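Local coordinates for protein KLLA0B12012p (Kluyveromyces lactis, PDB 6Y3P) that interacts with the mRNA decapping enzyme Dcp2 and, through the C-terminal ATP-grasp domain described here, probably binds ATP, at residues S27-L32 and F367-S372; Y232-L236 and N361-L366; T13-E18 and Y52-Q57; A303-F308 and F329-F333. All coordinates share one frame. Residue numbers count along the deposited sequence, not the author numbering.

Contact 1: residues S27-L32 and F367-S372; sequences SFRKHL and FDDVVS
Residues 27-31 form the C-terminal end of helix 21-31, and 367-372 lie within helix 357-375. The short axes approach to 9.2 Å at a signed crossing angle of -48°. Ser27 sits beside Asp368 (CA to CA 5.1 Å) and His31 beside Ser372 (5.6 Å). Leu32 leaves helical phi/psi, and 370-372 contain a wider pi-type turn. Helix 21-31, which flanks the N-terminal parallel sheet, packs on helix 357-375, both within this C-terminal ATP-grasp part. Phe28 and Leu32 reach Ile10 on strand 8-12, and Phe28 also Phe50. Val371 (chi1 t) fills the middle. Val371 CG2 is 3.7 Å from Phe28 CE1, and Val371 CG1 is 3.6 Å from Leu32 CD1. Ser27, chi1 t, donates from OG to Phe367 O at 2.9 Å. His31, chi1 m, makes weak hydrogen bonds from NE2 to Asp368 OD1 (2.8 Å) and OD2 (3.0 Å). Ser372 CB makes a CH-pi contact 3.5 Å from the His31 ring centroid. Lys30 NZ adds a long salt bridge to Asp368 OD1 at 3.7 Å.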
loop_
_atom_site.group_PDB
_atom_site.type_symbol
_atom_site.label_atom_id
_atom_site.label_comp_id
_atom_site.label_asym_id
_atom_site.label_seq_id
_atom_site.Cartn_x
_atom_site.Cartn_y
_atom_site.Cartn_z
ATOM N N SER A 27 19.893 -12.805 7.832
ATOM C CA SER A 27 19.321 -13.410 6.649
ATOM C C SER A 27 20.367 -13.570 5.525
ATOM O O SER A 27 20.401 -14.625 4.891
ATOM C CB SER A 27 18.125 -12.594 6.189
ATOM O OG SER A 27 17.383 -13.381 5.284
ATOM N N PHE A 28 21.230 -12.546 5.291
ATOM C CA PHE A 28 22.300 -12.643 4.288
ATOM C C PHE A 28 23.323 -13.716 4.700
ATOM O O PHE A 28 23.733 -14.515 3.855
ATOM C CB PHE A 28 23.001 -11.282 4.023
ATOM C CG PHE A 28 22.180 -10.270 3.244
ATOM C CD1 PHE A 28 21.390 -10.667 2.164
ATOM C CD2 PHE A 28 22.237 -8.915 3.556
ATOM C CE1 PHE A 28 20.628 -9.732 1.445
ATOM C CE2 PHE A 28 21.465 -7.982 2.843
ATOM C CZ PHE A 28 20.661 -8.397 1.796
ATOM N N ARG A 29 23.673 -13.762 6.006
ATOM C CA ARG A 29 24.596 -14.730 6.614
ATOM C C ARG A 29 24.100 -16.169 6.435
ATOM O O ARG A 29 24.864 -17.044 6.004
ATOM C CB ARG A 29 24.747 -14.440 8.129
ATOM C CG ARG A 29 26.143 -14.001 8.577
ATOM C CD ARG A 29 27.103 -15.161 8.850
ATOM N NE ARG A 29 26.851 -15.828 10.134
ATOM C CZ ARG A 29 27.623 -16.779 10.658
ATOM N NH1 ARG A 29 28.717 -17.183 10.022
ATOM N NH2 ARG A 29 27.308 -17.328 11.824
ATOM N N LYS A 30 22.818 -16.402 6.769
ATOM C CA LYS A 30 22.164 -17.707 6.753
ATOM C C LYS A 30 21.925 -18.298 5.357
ATOM O O LYS A 30 22.255 -19.466 5.138
ATOM C CB LYS A 30 20.852 -17.633 7.540
ATOM C CG LYS A 30 20.247 -18.981 7.913
ATOM C CD LYS A 30 18.800 -18.859 8.392
ATOM C CE LYS A 30 18.690 -18.618 9.877
ATOM N NZ LYS A 30 17.273 -18.598 10.326
ATOM N N HIS A 31 21.343 -17.519 4.429
ATOM C CA HIS A 31 20.956 -18.035 3.115
ATOM C C HIS A 31 21.943 -17.753 1.989
ATOM O O HIS A 31 21.820 -18.353 0.915
ATOM C CB HIS A 31 19.545 -17.555 2.735
ATOM C CG HIS A 31 18.528 -17.848 3.783
ATOM N ND1 HIS A 31 18.234 -19.147 4.161
ATOM C CD2 HIS A 31 17.773 -16.999 4.513
ATOM C CE1 HIS A 31 17.323 -19.047 5.110
ATOM N NE2 HIS A 31 17.013 -17.776 5.356
ATOM N N LEU A 32 22.917 -16.856 2.219
ATOM C CA LEU A 32 23.978 -16.573 1.239
ATOM C C LEU A 32 25.327 -16.513 1.999
ATOM O O LEU A 32 25.981 -15.463 2.026
ATOM C CB LEU A 32 23.682 -15.298 0.420
ATOM C CG LEU A 32 22.659 -15.446 -0.704
ATOM C CD1 LEU A 32 21.390 -14.749 -0.366
ATOM C CD2 LEU A 32 23.139 -14.827 -1.953
ATOM N N PHE A 367 12.230 -10.878 6.262
ATOM C CA PHE A 367 13.519 -10.696 5.583
ATOM C C PHE A 367 14.218 -12.016 5.344
ATOM O O PHE A 367 14.904 -12.133 4.346
ATOM C CB PHE A 367 14.401 -9.650 6.273
ATOM C CG PHE A 367 13.790 -8.284 6.087
ATOM C CD1 PHE A 367 13.900 -7.613 4.872
ATOM C CD2 PHE A 367 13.012 -7.708 7.088
ATOM C CE1 PHE A 367 13.274 -6.377 4.677
ATOM C CE2 PHE A 367 12.370 -6.478 6.885
ATOM C CZ PHE A 367 12.532 -5.808 5.695
ATOM N N ASP A 368 13.917 -13.044 6.149
ATOM C CA ASP A 368 14.398 -14.401 5.942
ATOM C C ASP A 368 13.839 -14.954 4.610
ATOM O O ASP A 368 14.596 -15.471 3.797
ATOM C CB ASP A 368 13.970 -15.293 7.114
ATOM C CG ASP A 368 14.800 -16.549 7.183
ATOM O OD1 ASP A 368 15.988 -16.456 7.601
ATOM O OD2 ASP A 368 14.317 -17.606 6.705
ATOM N N ASP A 369 12.521 -14.768 4.369
ATOM C CA ASP A 369 11.819 -15.209 3.171
ATOM C C ASP A 369 12.248 -14.457 1.942
ATOM O O ASP A 369 12.434 -15.079 0.897
ATOM C CB ASP A 369 10.308 -15.092 3.363
ATOM C CG ASP A 369 9.733 -16.003 4.444
ATOM O OD1 ASP A 369 10.361 -17.049 4.741
ATOM O OD2 ASP A 369 8.645 -15.673 4.988
ATOM N N VAL A 370 12.435 -13.123 2.065
ATOM C CA VAL A 370 12.844 -12.254 0.963
ATOM C C VAL A 370 14.212 -12.687 0.458
ATOM O O VAL A 370 14.382 -12.909 -0.736
ATOM C CB VAL A 370 12.793 -10.746 1.356
ATOM C CG1 VAL A 370 13.508 -9.873 0.323
ATOM C CG2 VAL A 370 11.350 -10.280 1.543
ATOM N N VAL A 371 15.160 -12.872 1.378
ATOM C CA VAL A 371 16.515 -13.301 1.044
ATOM C C VAL A 371 16.554 -14.757 0.521
ATOM O O VAL A 371 17.143 -14.989 -0.531
ATOM C CB VAL A 371 17.483 -13.040 2.224
ATOM C CG1 VAL A 371 18.859 -13.638 1.968
ATOM C CG2 VAL A 371 17.588 -11.539 2.520
ATOM N N SER A 372 15.893 -15.708 1.208
ATOM C CA SER A 372 15.913 -17.121 0.818
ATOM C C SER A 372 15.144 -17.472 -0.466
ATOM O O SER A 372 15.421 -18.529 -1.054
ATOM C CB SER A 372 15.420 -17.999 1.965
ATOM O OG SER A 372 14.062 -17.737 2.292
#

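Contact 2: residues Y232-L236 and N361-L366; sequences YDRML and NLIDEL
Leu362, Tyr232 and Arg234 carry most of this contact. Leu362 lies on helix 357-375, of which 361-366 is a regular part. Tyr232 and Leu236 are strand residues of 228-239, which is broken between them, at Arg234. Arg234 lies nearest Leu362 (CA to CA 6.6 Å), and Tyr232 nearest Leu366 (7.0 Å). Tyr232 points toward the helix with chi1 t. Its OH donates a 2.6 Å hydrogen bond to Leu362 O, which also accepts the helical bond from Leu366 N at 3.2 Å. Leu366 CB lies over the Tyr232 ring face, 4.0 Å from its centroid, in a CH-pi contact. Leu362, chi1 t, sets CD2 3.8 Å from Tyr232 CE2 and 3.7 Å from Leu236 CD1. Leu362 CD1 is 3.8 Å from Arg234 CB. Arg234 has chi1 m, chi2 t and chi3 p, which carries the guanidinium over Leu362 CA. Arg234 NH1 hydrogen-bonds Asn361 OD1 at 2.8 Å and forms a salt bridge with Glu365 OE1 at 2.9 Å, joining side chains one helical turn apart. Arg234 NE has a second acidic partner, Glu281. Helix 357-375 thus packs beside a break in strand 228-239 of the antiparallel sheet, within the ATP-grasp fold of the tubulin-tyrosine ligase family.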
loop_
_atom_site.group_PDB
_atom_site.type_symbol
_atom_site.label_atom_id
_atom_site.label_comp_id
_atom_site.label_asym_id
_atom_site.label_seq_id
_atom_site.Cartn_x
_atom_site.Cartn_y
_atom_site.Cartn_z
ATOM N N TYR A 232 3.121 -11.577 2.094
ATOM C CA TYR A 232 3.540 -12.017 3.418
ATOM C C TYR A 232 2.266 -12.129 4.295
ATOM O O TYR A 232 1.593 -11.123 4.548
ATOM C CB TYR A 232 4.567 -11.027 4.007
ATOM C CG TYR A 232 5.175 -11.515 5.299
ATOM C CD1 TYR A 232 5.642 -12.827 5.425
ATOM C CD2 TYR A 232 5.301 -10.671 6.392
ATOM C CE1 TYR A 232 6.188 -13.290 6.623
ATOM C CE2 TYR A 232 5.857 -11.120 7.591
ATOM C CZ TYR A 232 6.300 -12.430 7.699
ATOM O OH TYR A 232 6.865 -12.859 8.868
ATOM N N ASP A 233 1.918 -13.364 4.694
ATOM C CA ASP A 233 0.697 -13.679 5.449
ATOM C C ASP A 233 0.697 -13.273 6.924
ATOM O O ASP A 233 -0.342 -13.393 7.555
ATOM C CB ASP A 233 0.316 -15.168 5.318
ATOM C CG ASP A 233 -0.543 -15.445 4.095
ATOM O OD1 ASP A 233 -0.912 -14.471 3.392
ATOM O OD2 ASP A 233 -0.846 -16.632 3.840
ATOM N N ARG A 234 1.822 -12.801 7.464
ATOM C CA ARG A 234 1.870 -12.318 8.840
ATOM C C ARG A 234 1.683 -10.808 8.711
ATOM O O ARG A 234 2.634 -10.073 8.433
ATOM C CB ARG A 234 3.191 -12.700 9.509
ATOM C CG ARG A 234 3.407 -14.234 9.594
ATOM C CD ARG A 234 4.566 -14.609 10.521
ATOM N NE ARG A 234 4.336 -14.149 11.894
ATOM C CZ ARG A 234 5.269 -14.067 12.832
ATOM N NH1 ARG A 234 6.517 -14.441 12.572
ATOM N NH2 ARG A 234 4.960 -13.625 14.046
ATOM N N MET A 235 0.421 -10.374 8.747
ATOM C CA MET A 235 0.060 -8.982 8.537
ATOM C C MET A 235 -0.129 -8.192 9.848
ATOM O O MET A 235 -0.138 -8.765 10.938
ATOM C CB MET A 235 -1.155 -8.863 7.610
ATOM C CG MET A 235 -1.263 -9.969 6.588
ATOM S SD MET A 235 -2.669 -9.652 5.503
ATOM C CE MET A 235 -2.425 -10.954 4.268
ATOM N N LEU A 236 -0.205 -6.871 9.737
ATOM C CA LEU A 236 -0.309 -5.994 10.897
ATOM C C LEU A 236 -1.644 -5.305 10.917
ATOM O O LEU A 236 -2.173 -4.925 9.866
ATOM C CB LEU A 236 0.784 -4.901 10.833
ATOM C CG LEU A 236 2.232 -5.230 11.239
ATOM C CD1 LEU A 236 2.825 -6.311 10.382
ATOM C CD2 LEU A 236 3.111 -4.026 11.076
ATOM N N ASN A 361 9.942 -10.700 15.562
ATOM C CA ASN A 361 9.884 -12.069 15.042
ATOM C C ASN A 361 9.219 -12.017 13.659
ATOM O O ASN A 361 9.710 -12.629 12.702
ATOM C CB ASN A 361 9.051 -12.948 15.991
ATOM C CG ASN A 361 8.990 -14.427 15.634
ATOM O OD1 ASN A 361 8.362 -14.847 14.654
ATOM N ND2 ASN A 361 9.563 -15.264 16.481
ATOM N N LEU A 362 8.133 -11.241 13.562
ATOM C CA LEU A 362 7.383 -11.039 12.331
ATOM C C LEU A 362 8.284 -10.462 11.218
ATOM O O LEU A 362 8.230 -10.952 10.092
ATOM C CB LEU A 362 6.160 -10.130 12.605
ATOM C CG LEU A 362 5.162 -9.969 11.465
ATOM C CD1 LEU A 362 3.753 -9.808 11.983
ATOM C CD2 LEU A 362 5.549 -8.810 10.536
ATOM N N ILE A 363 9.113 -9.441 11.550
ATOM C CA ILE A 363 9.995 -8.759 10.598
ATOM C C ILE A 363 11.207 -9.655 10.250
ATOM O O ILE A 363 11.640 -9.649 9.090
ATOM C CB ILE A 363 10.345 -7.322 11.107
ATOM C CG1 ILE A 363 9.111 -6.390 11.070
ATOM C CG2 ILE A 363 11.549 -6.674 10.415
ATOM C CD1 ILE A 363 8.518 -6.065 9.661
ATOM N N ASP A 364 11.704 -10.467 11.236
ATOM C CA ASP A 364 12.817 -11.415 11.041
ATOM C C ASP A 364 12.456 -12.493 10.019
ATOM O O ASP A 364 13.279 -12.853 9.186
ATOM C CB ASP A 364 13.180 -12.098 12.363
ATOM C CG ASP A 364 14.057 -11.304 13.305
ATOM O OD1 ASP A 364 14.393 -10.146 12.971
ATOM O OD2 ASP A 364 14.421 -11.848 14.376
ATOM N N GLU A 365 11.227 -12.998 10.083
ATOM C CA GLU A 365 10.734 -14.036 9.191
ATOM C C GLU A 365 10.466 -13.448 7.811
ATOM O O GLU A 365 10.596 -14.159 6.815
ATOM C CB GLU A 365 9.465 -14.667 9.784
ATOM C CG GLU A 365 8.934 -15.826 8.957
ATOM C CD GLU A 365 7.601 -16.409 9.368
ATOM O OE1 GLU A 365 7.288 -16.397 10.581
ATOM O OE2 GLU A 365 6.894 -16.929 8.476
ATOM N N LEU A 366 10.106 -12.148 7.750
ATOM C CA LEU A 366 9.853 -11.476 6.486
ATOM C C LEU A 366 11.136 -11.408 5.661
ATOM O O LEU A 366 11.125 -11.825 4.497
ATOM C CB LEU A 366 9.245 -10.067 6.698
ATOM C CG LEU A 366 9.339 -9.043 5.526
ATOM C CD1 LEU A 366 8.545 -9.480 4.302
ATOM C CD2 LEU A 366 8.919 -7.671 5.972
#

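Contact 3: residues T13-E18 and Y52-Q57; sequences TIPETE and YGDYEQ
Ile14 lays its CD1 against the edge of the Tyr52 ring, 3.5 Å from CD1 of Tyr52, and equally close to Gly53 C. Tyr52 ends strand 48-52, and Ile14 lies in the loop just after the neighbouring parallel strand 8-12. The pairing runs one step past the first strand, with Thr13 N donating to Tyr52 O at 3.2 Å. Thr13 and Gly53 are the nearest CA pair, at 5.0 Å. A CB on Gly53 would clash with Thr13 OG1, so its lack of a side chain suits the close approach. Residues 15-18 form a type I beta turn, closed by Glu18 N to Pro15 O at 2.9 Å. Thr13, chi1 p, donates from OG1 to Gln57 OE1 at 2.7 Å. Gln57 OE1 also accepts Asp54 N at 2.8 Å, and Gln57 N bonds Asp54 O at 3.0 Å. His51 is a further partner of Thr13 OG1. Pro15 CD rests 3.4 Å from Asp54 OD2. Two loops at the C-terminal ends of parallel strands are thereby joined. Glu18 OE2 and Asp54 OD2 are only 3.1 Å apart. These like charges are unfavourable if both are ionised, so the attraction comes from the Thr13 bonds and the packing of Ile14 on Tyr52.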
loop_
_atom_site.group_PDB
_atom_site.type_symbol
_atom_site.label_atom_id
_atom_site.label_comp_id
_atom_site.label_asym_id
_atom_site.label_seq_id
_atom_site.Cartn_x
_atom_site.Cartn_y
_atom_site.Cartn_z
ATOM N N THR A 13 23.811 -0.569 2.318
ATOM C CA THR A 13 24.093 0.859 2.582
ATOM C C THR A 13 23.136 1.501 3.596
ATOM O O THR A 13 23.237 2.698 3.888
ATOM C CB THR A 13 24.146 1.662 1.273
ATOM O OG1 THR A 13 22.877 1.594 0.621
ATOM C CG2 THR A 13 25.257 1.190 0.349
ATOM N N ILE A 14 22.228 0.706 4.141
ATOM C CA ILE A 14 21.278 1.158 5.130
ATOM C C ILE A 14 21.983 1.451 6.452
ATOM O O ILE A 14 22.837 0.663 6.879
ATOM C CB ILE A 14 20.108 0.150 5.214
ATOM C CG1 ILE A 14 18.931 0.707 4.423
ATOM C CG2 ILE A 14 19.702 -0.242 6.645
ATOM C CD1 ILE A 14 18.194 -0.270 3.704
ATOM N N PRO A 15 21.679 2.617 7.079
ATOM C CA PRO A 15 22.290 2.932 8.375
ATOM C C PRO A 15 22.052 1.819 9.384
ATOM O O PRO A 15 20.951 1.260 9.460
ATOM C CB PRO A 15 21.573 4.221 8.788
ATOM C CG PRO A 15 21.143 4.830 7.499
ATOM C CD PRO A 15 20.722 3.667 6.677
ATOM N N GLU A 16 23.112 1.473 10.117
ATOM C CA GLU A 16 23.153 0.450 11.166
ATOM C C GLU A 16 22.161 0.751 12.295
ATOM O O GLU A 16 21.854 -0.137 13.088
ATOM C CB GLU A 16 24.589 0.294 11.691
ATOM C CG GLU A 16 25.563 -0.170 10.619
ATOM C CD GLU A 16 27.008 -0.329 11.053
ATOM O OE1 GLU A 16 27.290 -1.233 11.875
ATOM O OE2 GLU A 16 27.865 0.419 10.532
ATOM N N THR A 17 21.620 1.988 12.327
ATOM C CA THR A 17 20.600 2.409 13.279
ATOM C C THR A 17 19.215 1.943 12.855
ATOM O O THR A 17 18.318 1.910 13.702
ATOM C CB THR A 17 20.602 3.926 13.506
ATOM O OG1 THR A 17 20.820 4.625 12.280
ATOM C CG2 THR A 17 21.595 4.349 14.566
ATOM N N GLU A 18 19.019 1.618 11.551
ATOM C CA GLU A 18 17.721 1.163 11.038
ATOM C C GLU A 18 17.314 -0.213 11.564
ATOM O O GLU A 18 18.137 -1.136 11.661
ATOM C CB GLU A 18 17.646 1.216 9.503
ATOM C CG GLU A 18 17.094 2.524 8.958
ATOM C CD GLU A 18 17.089 2.672 7.444
ATOM O OE1 GLU A 18 16.709 1.709 6.731
ATOM O OE2 GLU A 18 17.417 3.785 6.971
ATOM N N TYR A 52 21.068 -3.572 -1.220
ATOM C CA TYR A 52 19.903 -3.295 -0.427
ATOM C C TYR A 52 20.220 -1.952 0.229
ATOM O O TYR A 52 21.175 -1.844 1.007
ATOM C CB TYR A 52 19.604 -4.398 0.614
ATOM C CG TYR A 52 18.197 -4.301 1.171
ATOM C CD1 TYR A 52 17.826 -3.250 2.002
ATOM C CD2 TYR A 52 17.219 -5.222 0.816
ATOM C CE1 TYR A 52 16.520 -3.122 2.477
ATOM C CE2 TYR A 52 15.914 -5.124 1.312
ATOM C CZ TYR A 52 15.567 -4.061 2.134
ATOM O OH TYR A 52 14.289 -3.916 2.637
ATOM N N GLY A 53 19.490 -0.924 -0.191
ATOM C CA GLY A 53 19.648 0.428 0.315
ATOM C C GLY A 53 18.338 1.174 0.472
ATOM O O GLY A 53 17.275 0.644 0.164
ATOM N N ASP A 54 18.411 2.420 0.972
ATOM C CA ASP A 54 17.282 3.348 1.061
ATOM C C ASP A 54 17.110 3.844 -0.366
ATOM O O ASP A 54 18.056 3.718 -1.143
ATOM C CB ASP A 54 17.579 4.509 2.031
ATOM C CG ASP A 54 17.607 4.081 3.484
ATOM O OD1 ASP A 54 16.662 3.374 3.919
ATOM O OD2 ASP A 54 18.570 4.440 4.187
ATOM N N TYR A 55 15.901 4.319 -0.741
ATOM C CA TYR A 55 15.596 4.705 -2.119
ATOM C C TYR A 55 16.641 5.595 -2.764
ATOM O O TYR A 55 17.093 5.284 -3.869
ATOM C CB TYR A 55 14.192 5.318 -2.277
ATOM C CG TYR A 55 13.844 5.530 -3.735
ATOM C CD1 TYR A 55 13.735 4.449 -4.611
ATOM C CD2 TYR A 55 13.693 6.812 -4.257
ATOM C CE1 TYR A 55 13.441 4.636 -5.961
ATOM C CE2 TYR A 55 13.411 7.016 -5.609
ATOM C CZ TYR A 55 13.276 5.923 -6.458
ATOM O OH TYR A 55 12.976 6.116 -7.791
ATOM N N GLU A 56 17.060 6.652 -2.051
ATOM C CA GLU A 56 18.049 7.615 -2.521
ATOM C C GLU A 56 19.467 7.052 -2.664
ATOM O O GLU A 56 20.235 7.621 -3.443
ATOM C CB GLU A 56 18.054 8.891 -1.640
ATOM C CG GLU A 56 16.854 9.827 -1.827
ATOM C CD GLU A 56 16.218 9.968 -3.207
ATOM O OE1 GLU A 56 14.978 9.807 -3.305
ATOM O OE2 GLU A 56 16.949 10.245 -4.187
ATOM N N GLN A 57 19.827 5.949 -1.939
ATOM C CA GLN A 57 21.194 5.383 -2.055
ATOM C C GLN A 57 21.322 4.488 -3.311
ATOM O O GLN A 57 22.437 4.196 -3.762
ATOM C CB GLN A 57 21.602 4.575 -0.806
ATOM C CG GLN A 57 21.546 5.323 0.527
ATOM C CD GLN A 57 21.439 4.404 1.723
ATOM O OE1 GLN A 57 20.979 3.255 1.647
ATOM N NE2 GLN A 57 21.800 4.906 2.878
#

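Contact 4: residues A303-F308 and F329-F333; sequences AVSELF and FGFDF
A helix packs here across one face of the antiparallel sheet of the ATP-grasp domain. Residues 303-308 belong to helix 290-313. Residues 329-333 belong to strand 326-335. The short axes pass 11.8 Å apart, with 118° between their N-to-C directions. Val304 and Phe331 are the nearest CA pair at 8.6 Å; Ala303 CA and Phe333 CA are 10.1 Å apart. Along the strand, Phe329, Phe331 and Phe333 point toward the helix, as alternate residues of a strand do. All three have chi1 m. Between them, Asp332 forms a salt bridge with Arg218.

The contact is apolar throughout. Among aliphatic-to-aromatic contacts, Val304 (chi1 t) places CG2 3.9 Å from Phe331 CD2 and 4.3 Å from Phe333 CZ. Leu307, chi1 t and chi2 p, sets CD2 3.8 Å from Phe331 CE2. Ala303 CB meets the edge of the Phe333 ring, 4.1 Å from CE1. Phe331 therefore sits among three helix side chains, Val304, Leu307 and Phe308, and has the largest buried area of the contact. Leu343 of strand 341-347 also touches Leu307, Phe331 and Phe333.

Between aromatic rings, Phe308 (chi1 m) packs on two phenylalanines. Its ring also meets Phe319 edge-to-face. Phe308 CZ is 4.4 Å from Phe329 CE1, and Phe308 CE2 is 3.7 Å from Phe331 CZ.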
loop_
_atom_site.group_PDB
_atom_site.type_symbol
_atom_site.label_atom_id
_atom_site.label_comp_id
_atom_site.label_asym_id
_atom_site.label_seq_id
_atom_site.Cartn_x
_atom_site.Cartn_y
_atom_site.Cartn_z
ATOM N N ALA A 303 -6.743 -9.413 -4.508
ATOM C CA ALA A 303 -6.629 -7.982 -4.793
ATOM C C ALA A 303 -5.222 -7.568 -5.244
ATOM O O ALA A 303 -5.088 -6.780 -6.194
ATOM C CB ALA A 303 -7.091 -7.165 -3.600
ATOM N N VAL A 304 -4.181 -8.138 -4.585
ATOM C CA VAL A 304 -2.767 -7.929 -4.899
ATOM C C VAL A 304 -2.457 -8.461 -6.337
ATOM O O VAL A 304 -1.863 -7.753 -7.141
ATOM C CB VAL A 304 -1.844 -8.569 -3.809
ATOM C CG1 VAL A 304 -0.414 -8.669 -4.301
ATOM C CG2 VAL A 304 -1.890 -7.783 -2.488
ATOM N N SER A 305 -2.877 -9.704 -6.633
ATOM C CA SER A 305 -2.707 -10.414 -7.916
ATOM C C SER A 305 -3.341 -9.618 -9.070
ATOM O O SER A 305 -2.708 -9.400 -10.095
ATOM C CB SER A 305 -3.336 -11.806 -7.822
ATOM O OG SER A 305 -3.316 -12.458 -9.079
ATOM N N GLU A 306 -4.591 -9.172 -8.868
ATOM C CA GLU A 306 -5.387 -8.378 -9.804
ATOM C C GLU A 306 -4.739 -7.029 -10.042
ATOM O O GLU A 306 -4.655 -6.596 -11.195
ATOM C CB GLU A 306 -6.816 -8.207 -9.259
ATOM C CG GLU A 306 -7.672 -9.458 -9.352
ATOM C CD GLU A 306 -7.862 -9.937 -10.775
ATOM O OE1 GLU A 306 -8.481 -9.183 -11.559
ATOM O OE2 GLU A 306 -7.298 -10.998 -11.135
ATOM N N LEU A 307 -4.220 -6.392 -8.976
ATOM C CA LEU A 307 -3.542 -5.096 -9.095
ATOM C C LEU A 307 -2.288 -5.182 -9.931
ATOM O O LEU A 307 -2.063 -4.321 -10.783
ATOM C CB LEU A 307 -3.274 -4.440 -7.726
ATOM C CG LEU A 307 -2.631 -3.044 -7.740
ATOM C CD1 LEU A 307 -3.404 -2.079 -8.667
ATOM C CD2 LEU A 307 -2.585 -2.469 -6.377
ATOM N N PHE A 308 -1.479 -6.208 -9.717
ATOM C CA PHE A 308 -0.277 -6.366 -10.517
ATOM C C PHE A 308 -0.613 -6.712 -11.978
ATOM O O PHE A 308 0.065 -6.221 -12.877
ATOM C CB PHE A 308 0.721 -7.328 -9.851
ATOM C CG PHE A 308 1.513 -6.556 -8.816
ATOM C CD1 PHE A 308 2.454 -5.602 -9.203
ATOM C CD2 PHE A 308 1.243 -6.703 -7.460
ATOM C CE1 PHE A 308 3.110 -4.822 -8.257
ATOM C CE2 PHE A 308 1.904 -5.920 -6.512
ATOM C CZ PHE A 308 2.830 -4.984 -6.914
ATOM N N PHE A 329 6.651 -3.689 -0.721
ATOM C CA PHE A 329 5.750 -2.564 -0.573
ATOM C C PHE A 329 4.842 -2.818 0.630
ATOM O O PHE A 329 4.596 -3.973 0.991
ATOM C CB PHE A 329 4.854 -2.430 -1.820
ATOM C CG PHE A 329 5.559 -2.306 -3.149
ATOM C CD1 PHE A 329 5.875 -3.438 -3.895
ATOM C CD2 PHE A 329 5.829 -1.055 -3.697
ATOM C CE1 PHE A 329 6.485 -3.320 -5.154
ATOM C CE2 PHE A 329 6.433 -0.936 -4.959
ATOM C CZ PHE A 329 6.765 -2.070 -5.672
ATOM N N GLY A 330 4.323 -1.722 1.188
ATOM C CA GLY A 330 3.353 -1.720 2.268
ATOM C C GLY A 330 1.958 -1.467 1.732
ATOM O O GLY A 330 1.641 -0.341 1.339
ATOM N N PHE A 331 1.120 -2.527 1.662
ATOM C CA PHE A 331 -0.251 -2.401 1.182
ATOM C C PHE A 331 -1.179 -2.124 2.344
ATOM O O PHE A 331 -1.210 -2.886 3.305
ATOM C CB PHE A 331 -0.704 -3.641 0.409
ATOM C CG PHE A 331 -0.342 -3.684 -1.052
ATOM C CD1 PHE A 331 0.987 -3.620 -1.459
ATOM C CD2 PHE A 331 -1.308 -3.951 -2.011
ATOM C CE1 PHE A 331 1.323 -3.748 -2.799
ATOM C CE2 PHE A 331 -0.968 -4.074 -3.356
ATOM C CZ PHE A 331 0.345 -3.973 -3.742
ATOM N N ASP A 332 -1.911 -1.021 2.262
ATOM C CA ASP A 332 -2.856 -0.637 3.297
ATOM C C ASP A 332 -4.288 -0.863 2.869
ATOM O O ASP A 332 -4.783 -0.290 1.877
ATOM C CB ASP A 332 -2.608 0.791 3.807
ATOM C CG ASP A 332 -1.280 0.875 4.551
ATOM O OD1 ASP A 332 -1.253 0.552 5.768
ATOM O OD2 ASP A 332 -0.258 1.172 3.901
ATOM N N PHE A 333 -4.926 -1.761 3.618
ATOM C CA PHE A 333 -6.308 -2.178 3.466
ATOM C C PHE A 333 -7.165 -1.774 4.672
ATOM O O PHE A 333 -6.734 -1.887 5.811
ATOM C CB PHE A 333 -6.384 -3.713 3.358
ATOM C CG PHE A 333 -5.809 -4.318 2.111
ATOM C CD1 PHE A 333 -6.586 -4.472 0.974
ATOM C CD2 PHE A 333 -4.512 -4.814 2.096
ATOM C CE1 PHE A 333 -6.050 -5.066 -0.181
ATOM C CE2 PHE A 333 -3.974 -5.376 0.932
ATOM C CZ PHE A 333 -4.746 -5.491 -0.195
#

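In the fold
Helix 357-375 connects contacts 1 and 2, whose centres are 14 Å apart. Its earlier part meets the break in strand 228-239, and its later part meets helix 21-31. Contacts 1 and 2 touch where Asp369 OD2 lies 3.8 Å from Tyr232 CE1. Contact 3 joins loops of the N-terminal parallel sheet. It touches contact 1 through Phe367 CE1 and Tyr52 OH, 3.4 Å apart; the centres are 17 Å apart. Contact 4 lies deepest, about 6 Å from the chain centre, and shares the antiparallel sheet with contact 2, about 16 Å between centres. Its nearest atoms to contacts 1 and 3 are about 8 Å away. No nucleotide is placed among these coordinates.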